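PDB 5Z9J: putative P450-like enzyme from Streptomyces himastatinicus ATCC 53653, which binds heme and probably acts as a cytochrome P450 monooxygenase in bacterial secondary metabolism. Local coordinates for residues A[157-162]-A[183-188]. Sequence-based numbering, arbitrary orientation.
Sequences DKMLDG and LELLWE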
loop_
_atom_site.group_PDB
_atom_site.type_symbol
_atom_site.label_atom_id
_atom_site.label_comp_id
_atom_site.label_asym_id
_atom_site.label_seq_id
_atom_site.Cartn_x
_atom_site.Cartn_y
_atom_site.Cartn_z
ATOM N N ASP A 157 -8.136 5.554 -10.056
ATOM C CA ASP A 157 -9.493 5.073 -9.837
ATOM C C ASP A 157 -9.828 3.935 -10.776
ATOM O O ASP A 157 -10.634 3.070 -10.431
ATOM C CB ASP A 157 -10.496 6.197 -10.020
ATOM C CG ASP A 157 -10.391 7.208 -8.950
ATOM O OD1 ASP A 157 -9.445 7.112 -8.142
ATOM O OD2 ASP A 157 -11.239 8.096 -8.926
ATOM N N LYS A 158 -9.181 3.927 -11.937
ATOM C CA LYS A 158 -9.271 2.812 -12.861
ATOM C C LYS A 158 -8.616 1.569 -12.263
ATOM O O LYS A 158 -9.097 0.446 -12.429
ATOM C CB LYS A 158 -8.633 3.170 -14.200
ATOM C CG LYS A 158 -9.450 4.171 -15.017
ATOM C CD LYS A 158 -8.756 4.507 -16.328
ATOM C CE LYS A 158 -9.575 5.461 -17.179
ATOM N NZ LYS A 158 -8.913 5.763 -18.506
ATOM N N MET A 159 -7.495 1.779 -11.586
ATOM C CA MET A 159 -6.790 0.686 -10.953
ATOM C C MET A 159 -7.483 0.278 -9.644
ATOM O O MET A 159 -7.447 -0.888 -9.263
ATOM C CB MET A 159 -5.326 1.075 -10.725
ATOM C CG MET A 159 -4.537 1.159 -12.029
ATOM S SD MET A 159 -2.821 1.705 -11.894
ATOM C CE MET A 159 -2.984 3.421 -11.410
ATOM N N LEU A 160 -8.107 1.240 -8.967
ATOM C CA LEU A 160 -8.944 0.956 -7.800
ATOM C C LEU A 160 -10.243 0.243 -8.196
ATOM O O LEU A 160 -10.764 -0.587 -7.436
ATOM C CB LEU A 160 -9.271 2.239 -7.026
ATOM N N ASP A 161 -10.748 0.557 -9.392
ATOM C CA ASP A 161 -11.914 -0.126 -9.956
ATOM C C ASP A 161 -11.611 -1.563 -10.344
ATOM O O ASP A 161 -12.400 -2.464 -10.062
ATOM C CB ASP A 161 -12.437 0.621 -11.185
ATOM C CG ASP A 161 -13.644 -0.050 -11.801
ATOM O OD1 ASP A 161 -14.715 -0.086 -11.155
ATOM O OD2 ASP A 161 -13.513 -0.571 -12.926
ATOM N N GLY A 162 -10.477 -1.773 -11.000
ATOM C CA GLY A 162 -10.083 -3.108 -11.403
ATOM C C GLY A 162 -9.755 -3.939 -10.176
ATOM O O GLY A 162 -9.984 -5.150 -10.149
ATOM N N LEU A 183 -4.489 -3.414 -20.180
ATOM C CA LEU A 183 -3.531 -3.202 -21.257
ATOM C C LEU A 183 -3.620 -1.802 -21.866
ATOM O O LEU A 183 -2.589 -1.167 -22.140
ATOM C CB LEU A 183 -3.723 -4.255 -22.355
ATOM C CG LEU A 183 -2.889 -4.065 -23.633
ATOM C CD1 LEU A 183 -1.405 -4.165 -23.368
ATOM C CD2 LEU A 183 -3.285 -5.098 -24.674
ATOM N N GLU A 184 -4.846 -1.325 -22.069
ATOM C CA GLU A 184 -5.043 0.004 -22.628
ATOM C C GLU A 184 -4.454 1.043 -21.663
ATOM O O GLU A 184 -3.876 2.035 -22.091
ATOM C CB GLU A 184 -6.532 0.258 -22.891
ATOM C CG GLU A 184 -7.188 -0.732 -23.886
ATOM C CD GLU A 184 -6.753 -0.534 -25.328
ATOM O OE1 GLU A 184 -6.227 0.551 -25.658
ATOM O OE2 GLU A 184 -6.953 -1.460 -26.147
ATOM N N LEU A 185 -4.538 0.773 -20.362
ATOM C CA LEU A 185 -4.048 1.728 -19.386
ATOM C C LEU A 185 -2.524 1.668 -19.316
ATOM O O LEU A 185 -1.860 2.711 -19.233
ATOM C CB LEU A 185 -4.652 1.439 -17.994
ATOM C CG LEU A 185 -4.203 2.346 -16.856
ATOM C CD1 LEU A 185 -4.508 3.793 -17.166
ATOM C CD2 LEU A 185 -4.849 1.950 -15.534
ATOM N N LEU A 186 -1.957 0.487 -19.521
ATOM C CA LEU A 186 -0.505 0.376 -19.513
ATOM C C LEU A 186 0.096 1.085 -20.695
ATOM O O LEU A 186 1.172 1.662 -20.595
ATOM C CB LEU A 186 -0.056 -1.077 -19.560
ATOM C CG LEU A 186 -0.394 -1.847 -18.312
ATOM C CD1 LEU A 186 0.038 -3.300 -18.443
ATOM C CD2 LEU A 186 0.249 -1.166 -17.118
ATOM N N TRP A 187 -0.623 1.081 -21.807
ATOM C CA TRP A 187 -0.140 1.763 -22.995
ATOM C C TRP A 187 -0.218 3.265 -22.854
ATOM O O TRP A 187 0.671 3.978 -23.305
ATOM C CB TRP A 187 -0.916 1.326 -24.222
ATOM C CG TRP A 187 -0.417 0.062 -24.844
ATOM C CD1 TRP A 187 0.848 -0.430 -24.782
ATOM C CD2 TRP A 187 -1.160 -0.839 -25.680
ATOM N NE1 TRP A 187 0.942 -1.597 -25.508
ATOM C CE2 TRP A 187 -0.276 -1.869 -26.071
ATOM C CE3 TRP A 187 -2.487 -0.878 -26.127
ATOM C CZ2 TRP A 187 -0.676 -2.932 -26.883
ATOM C CZ3 TRP A 187 -2.885 -1.935 -26.936
ATOM C CH2 TRP A 187 -1.981 -2.946 -27.306
ATOM N N GLU A 188 -1.234 3.748 -22.157
ATOM C CA GLU A 188 -1.338 5.180 -21.951
ATOM C C GLU A 188 -0.261 5.690 -21.011
ATOM O O GLU A 188 0.371 6.710 -21.273
ATOM C CB GLU A 188 -2.720 5.546 -21.407
ATOM C CG GLU A 188 -2.830 7.002 -20.985
ATOM C CD GLU A 188 -4.171 7.359 -20.382
ATOM O OE1 GLU A 188 -5.167 6.649 -20.634
ATOM O OE2 GLU A 188 -4.215 8.343 -19.626
#
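The carboxylate of Glu188 turns both oxygens to helix 147-163: OE1 lies 4.4 Å from Lys158 NZ, too far for a salt bridge, while OE2 accepts a hydrogen bond from the indole NH of Trp155, just before the 157-162 segment on the same helix. Glutamate suits this place because it is long enough to reach the other helix, where one oxygen is bonded to Trp155 and the other lies near the lysine charge. The indole of Trp187 is turned to another side of its helix, where Leu183 CD1 covers one face, 3.7 Å from the ring plane and nearer its margin than its centre. Lysine brings its charge near Glu188 by running fully extended beyond CG, an attraction probably weakened by solvent at this surface position. Both segments belong to the antiparallel helix pair, 147-163 and 172-202, that corresponds by order and length to the F and G helices of the P450 fold, which in this family roof the distal side of the heme. Here the axes of 157-162 and 183-188 approach to 11.6 Å at an angle of 156°, a wide spacing. Leu185 projects toward the other helix, and both apolar contacts go through its CD2: with CG anti to its backbone N (chi1 179°), it pushes this methyl to 3.6 Å from Met159 CG, the two side chains crossing at about a right angle. The same methyl reaches Lys158 CB at 4.2 Å, where the lysine is still purely aliphatic. Met159, flexible and unbranched, also packs on Asn232 and Val236 of helix 224-238, so it joins three helices, with its side chain about 13 Å from the heme.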